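Local structure of ulvan Lyase-PL25 (Pseudoalteromonas sp. PLSV, 5UAM) at residues Tyr379-Trp389 with Glu401-Ser412. The protein cleaves ulvan, the sulfated cell-wall polysaccharide of green seaweeds, as a lyase of polysaccharide lyase family 25 built on a beta-propeller fold. Numbering follows the deposited sequence.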
loop_
_atom_site.group_PDB
_atom_site.type_symbol
_atom_site.label_atom_id
_atom_site.label_comp_id
_atom_site.label_asym_id
_atom_site.label_seq_id
_atom_site.Cartn_x
_atom_site.Cartn_y
_atom_site.Cartn_z
ATOM N N TYR A 379 0.696 -13.236 -10.156
ATOM C CA TYR A 379 0.231 -14.550 -9.750
ATOM C C TYR A 379 1.358 -15.512 -10.072
ATOM O O TYR A 379 2.326 -15.144 -10.733
ATOM C CB TYR A 379 -1.085 -14.891 -10.466
ATOM C CG TYR A 379 -0.967 -15.094 -11.958
ATOM C CD1 TYR A 379 -0.996 -14.027 -12.850
ATOM C CD2 TYR A 379 -0.838 -16.361 -12.476
ATOM C CE1 TYR A 379 -0.897 -14.251 -14.225
ATOM C CE2 TYR A 379 -0.725 -16.590 -13.841
ATOM C CZ TYR A 379 -0.762 -15.530 -14.710
ATOM O OH TYR A 379 -0.653 -15.769 -16.064
ATOM N N ASN A 380 1.269 -16.738 -9.580
ATOM C CA ASN A 380 2.255 -17.741 -9.936
ATOM C C ASN A 380 1.620 -18.820 -10.799
ATOM O O ASN A 380 0.444 -19.166 -10.645
ATOM C CB ASN A 380 2.985 -18.325 -8.714
ATOM C CG ASN A 380 4.220 -17.489 -8.306
ATOM O OD1 ASN A 380 4.162 -16.249 -8.287
ATOM N ND2 ASN A 380 5.325 -18.156 -7.980
ATOM N N GLN A 381 2.410 -19.328 -11.732
ATOM C CA GLN A 381 2.053 -20.499 -12.511
ATOM C C GLN A 381 3.151 -21.497 -12.213
ATOM O O GLN A 381 4.313 -21.281 -12.582
ATOM C CB GLN A 381 1.959 -20.217 -14.009
ATOM C CG GLN A 381 1.509 -21.486 -14.752
ATOM C CD GLN A 381 1.390 -21.326 -16.254
ATOM O OE1 GLN A 381 2.236 -20.705 -16.898
ATOM N NE2 GLN A 381 0.336 -21.906 -16.826
ATOM N N ASP A 382 2.795 -22.579 -11.531
ATOM C CA ASP A 382 3.789 -23.523 -11.039
ATOM C C ASP A 382 4.723 -22.698 -10.155
ATOM O O ASP A 382 4.237 -21.932 -9.308
ATOM C CB ASP A 382 4.429 -24.235 -12.223
ATOM C CG ASP A 382 3.405 -24.948 -13.107
ATOM O OD1 ASP A 382 2.478 -25.582 -12.558
ATOM O OD2 ASP A 382 3.523 -24.863 -14.349
ATOM N N ASN A 383 6.038 -22.792 -10.324
ATOM C CA ASN A 383 6.973 -22.039 -9.505
ATOM C C ASN A 383 7.430 -20.752 -10.170
ATOM O O ASN A 383 8.393 -20.132 -9.704
ATOM C CB ASN A 383 8.171 -22.913 -9.147
ATOM C CG ASN A 383 7.985 -23.613 -7.825
ATOM O OD1 ASN A 383 7.831 -24.833 -7.768
ATOM N ND2 ASN A 383 7.992 -22.835 -6.745
ATOM N N ASP A 384 6.749 -20.324 -11.227
ATOM C CA ASP A 384 7.110 -19.108 -11.943
ATOM C C ASP A 384 6.267 -17.941 -11.482
ATOM O O ASP A 384 5.065 -18.086 -11.240
ATOM C CB ASP A 384 6.889 -19.263 -13.440
ATOM C CG ASP A 384 7.796 -20.288 -14.050
ATOM O OD1 ASP A 384 8.623 -20.880 -13.316
ATOM O OD2 ASP A 384 7.662 -20.503 -15.266
ATOM N N ALA A 385 6.894 -16.774 -11.419
ATOM C CA ALA A 385 6.212 -15.532 -11.100
ATOM C C ALA A 385 5.789 -14.840 -12.387
ATOM O O ALA A 385 6.589 -14.719 -13.316
ATOM C CB ALA A 385 7.178 -14.629 -10.336
ATOM N N VAL A 386 4.542 -14.381 -12.440
ATOM C CA VAL A 386 4.005 -13.716 -13.623
ATOM C C VAL A 386 3.462 -12.356 -13.203
ATOM O O VAL A 386 2.828 -12.231 -12.145
ATOM C CB VAL A 386 2.890 -14.553 -14.295
ATOM C CG1 VAL A 386 2.455 -13.896 -15.592
ATOM C CG2 VAL A 386 3.346 -16.004 -14.534
ATOM N N LEU A 387 3.710 -11.334 -14.021
ATOM C CA LEU A 387 3.090 -10.017 -13.875
ATOM C C LEU A 387 2.489 -9.674 -15.231
ATOM O O LEU A 387 3.228 -9.534 -16.217
ATOM C CB LEU A 387 4.105 -8.949 -13.440
ATOM C CG LEU A 387 3.539 -7.547 -13.223
ATOM C CD1 LEU A 387 2.599 -7.542 -12.045
ATOM C CD2 LEU A 387 4.649 -6.577 -12.958
ATOM N N SER A 388 1.159 -9.588 -15.310
ATOM C CA SER A 388 0.517 -9.403 -16.599
ATOM C C SER A 388 -0.714 -8.515 -16.459
ATOM O O SER A 388 -1.262 -8.344 -15.371
ATOM C CB SER A 388 0.146 -10.734 -17.235
ATOM O OG SER A 388 -0.767 -11.442 -16.414
ATOM N N TRP A 389 -1.107 -7.946 -17.591
ATOM C CA TRP A 389 -2.296 -7.108 -17.674
ATOM C C TRP A 389 -3.534 -7.971 -17.886
ATOM O O TRP A 389 -3.535 -8.893 -18.707
ATOM C CB TRP A 389 -2.172 -6.151 -18.855
ATOM C CG TRP A 389 -1.168 -5.036 -18.649
ATOM C CD1 TRP A 389 0.104 -4.987 -19.113
ATOM C CD2 TRP A 389 -1.370 -3.826 -17.903
ATOM N NE1 TRP A 389 0.713 -3.813 -18.710
ATOM C CE2 TRP A 389 -0.180 -3.080 -17.983
ATOM C CE3 TRP A 389 -2.454 -3.294 -17.210
ATOM C CZ2 TRP A 389 -0.038 -1.831 -17.380
ATOM C CZ3 TRP A 389 -2.310 -2.045 -16.607
ATOM C CH2 TRP A 389 -1.108 -1.334 -16.703
ATOM N N GLU A 401 -6.617 -12.035 -19.992
ATOM C CA GLU A 401 -5.206 -11.691 -19.889
ATOM C C GLU A 401 -4.703 -11.135 -21.220
ATOM O O GLU A 401 -5.007 -11.677 -22.290
ATOM C CB GLU A 401 -4.399 -12.926 -19.487
ATOM C CG GLU A 401 -2.950 -12.628 -19.110
ATOM C CD GLU A 401 -2.214 -13.845 -18.583
ATOM O OE1 GLU A 401 -2.464 -14.956 -19.094
ATOM O OE2 GLU A 401 -1.367 -13.693 -17.670
ATOM N N ASP A 402 -3.954 -10.042 -21.149
ATOM C CA ASP A 402 -3.290 -9.444 -22.303
ATOM C C ASP A 402 -1.778 -9.603 -22.124
ATOM O O ASP A 402 -1.327 -10.733 -21.915
ATOM C CB ASP A 402 -3.797 -8.017 -22.507
ATOM C CG ASP A 402 -3.362 -7.435 -23.844
ATOM O OD1 ASP A 402 -2.952 -8.217 -24.728
ATOM O OD2 ASP A 402 -3.422 -6.198 -24.010
ATOM N N LYS A 403 -0.981 -8.547 -22.203
ATOM C CA LYS A 403 0.462 -8.706 -22.265
ATOM C C LYS A 403 1.041 -9.077 -20.902
ATOM O O LYS A 403 0.619 -8.566 -19.860
ATOM C CB LYS A 403 1.122 -7.417 -22.763
ATOM C CG LYS A 403 0.721 -6.989 -24.169
ATOM C CD LYS A 403 1.773 -6.058 -24.776
ATOM C CE LYS A 403 1.349 -5.494 -26.131
ATOM N NZ LYS A 403 0.766 -4.124 -26.005
ATOM N N THR A 404 2.031 -9.961 -20.923
ATOM C CA THR A 404 2.891 -10.197 -19.773
ATOM C C THR A 404 4.052 -9.207 -19.812
ATOM O O THR A 404 4.741 -9.088 -20.823
ATOM C CB THR A 404 3.419 -11.636 -19.780
ATOM O OG1 THR A 404 2.327 -12.552 -19.574
ATOM C CG2 THR A 404 4.451 -11.848 -18.679
ATOM N N VAL A 405 4.266 -8.507 -18.695
ATOM C CA VAL A 405 5.281 -7.470 -18.599
ATOM C C VAL A 405 6.563 -8.007 -17.966
ATOM O O VAL A 405 7.658 -7.506 -18.232
ATOM C CB VAL A 405 4.698 -6.309 -17.769
ATOM C CG1 VAL A 405 5.705 -5.232 -17.545
ATOM C CG2 VAL A 405 3.457 -5.739 -18.459
ATOM N N LEU A 406 6.434 -9.007 -17.103
ATOM C CA LEU A 406 7.602 -9.602 -16.467
ATOM C C LEU A 406 7.248 -11.013 -16.033
ATOM O O LEU A 406 6.150 -11.248 -15.526
ATOM C CB LEU A 406 8.052 -8.773 -15.244
ATOM C CG LEU A 406 9.483 -8.997 -14.783
ATOM C CD1 LEU A 406 10.467 -8.471 -15.790
ATOM C CD2 LEU A 406 9.702 -8.330 -13.437
ATOM N N ARG A 407 8.160 -11.957 -16.272
ATOM C CA ARG A 407 7.933 -13.329 -15.855
ATOM C C ARG A 407 9.275 -13.907 -15.454
ATOM O O ARG A 407 10.243 -13.764 -16.201
ATOM C CB ARG A 407 7.319 -14.140 -16.999
ATOM C CG ARG A 407 6.872 -15.515 -16.567
ATOM C CD ARG A 407 6.133 -16.270 -17.673
ATOM N NE ARG A 407 5.762 -17.600 -17.194
ATOM C CZ ARG A 407 4.539 -18.116 -17.220
ATOM N NH1 ARG A 407 4.354 -19.333 -16.730
ATOM N NH2 ARG A 407 3.512 -17.451 -17.748
ATOM N N LYS A 408 9.344 -14.501 -14.264
ATOM C CA LYS A 408 10.609 -15.064 -13.786
ATOM C C LYS A 408 10.393 -16.455 -13.206
ATOM O O LYS A 408 9.565 -16.651 -12.319
ATOM C CB LYS A 408 11.259 -14.153 -12.745
ATOM C CG LYS A 408 11.568 -12.750 -13.255
ATOM C CD LYS A 408 12.753 -12.766 -14.184
ATOM C CE LYS A 408 13.046 -11.383 -14.700
ATOM N NZ LYS A 408 14.186 -11.404 -15.657
ATOM N N ASP A 409 11.181 -17.408 -13.670
ATOM C CA ASP A 409 11.136 -18.747 -13.112
ATOM C C ASP A 409 11.649 -18.738 -11.675
ATOM O O ASP A 409 12.549 -17.968 -11.311
ATOM C CB ASP A 409 12.024 -19.695 -13.927
ATOM C CG ASP A 409 11.753 -19.629 -15.415
ATOM O OD1 ASP A 409 10.609 -19.883 -15.844
ATOM O OD2 ASP A 409 12.694 -19.355 -16.181
ATOM N N ASN A 410 11.113 -19.661 -10.872
ATOM C CA ASN A 410 11.666 -19.954 -9.556
ATOM C C ASN A 410 11.670 -18.726 -8.661
ATOM O O ASN A 410 12.638 -18.469 -7.944
ATOM C CB ASN A 410 13.064 -20.566 -9.676
ATOM C CG ASN A 410 13.097 -21.717 -10.645
ATOM O OD1 ASN A 410 13.903 -21.743 -11.598
ATOM N ND2 ASN A 410 12.248 -22.703 -10.406
ATOM N N ALA A 411 10.562 -17.993 -8.667
ATOM C CA ALA A 411 10.487 -16.737 -7.943
ATOM C C ALA A 411 9.026 -16.431 -7.657
ATOM O O ALA A 411 8.119 -17.091 -8.161
ATOM C CB ALA A 411 11.080 -15.600 -8.780
ATOM N N SER A 412 8.814 -15.408 -6.829
ATOM C CA SER A 412 7.503 -14.795 -6.667
ATOM C C SER A 412 7.718 -13.293 -6.621
ATOM O O SER A 412 8.801 -12.821 -6.297
ATOM C CB SER A 412 6.763 -15.259 -5.407
ATOM O OG SER A 412 7.442 -14.872 -4.233
HETATM O O HOH W 1 0.565 -18.127 -17.044
#
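Paired through Ala385 with Lys408 and Leu387 with Leu406, the antiparallel hairpin of strands 384-392 and 400-408 forms the outer half of a four-stranded propeller blade, and it illustrates how a bulge and a few polar side chains fix an edge strand. Leu387 N donates to Leu406 O (2.9 Å), whereas Leu387 O takes Val405 N at 2.9 Å and Leu406 N only weakly: a classic beta bulge, beyond which Ser388 pairs with Thr404. On the face carrying Val386, Glu401 reaches across strand 384-392 toward Tyr379 on strand 373-381, its chain extended with CG anti to the backbone N (chi1 -170°). Its OE2 is gripped twice, by Ser388 OG (2.6 Å) on the anti lone pair and by Tyr379 OH (2.7 Å) on the syn side, somewhat out of the carboxylate plane; OE2 itself lies at the edge of the Tyr379 ring. With an alanine at Glu401, the Ser388 and Tyr379 hydroxyls would probably lose their shared acceptor, and the tyrosine ring would be less firmly tethered. Farther along, the extended Arg407 lays one guanidinium face over Val386 CG2, while NH1 meets a lone pair of Gln381 OE1 at 2.5 Å, nearly straight (165°). A water joins Tyr379 OH to Arg407 NH2. Asp384 OD2 lies 3.1 Å from Asp409 OD1, a like-charge approach probably eased by the long salt bridge from OD2 to Arg407 NH1. Past the end of strand 400-408, Ala411 O accepts a hydrogen bond from Asn380 ND2. On the opposite face, Leu387 and Leu406 pack against Phe413 of strand 412-415 and against strand 439-444, joining this blade to the next.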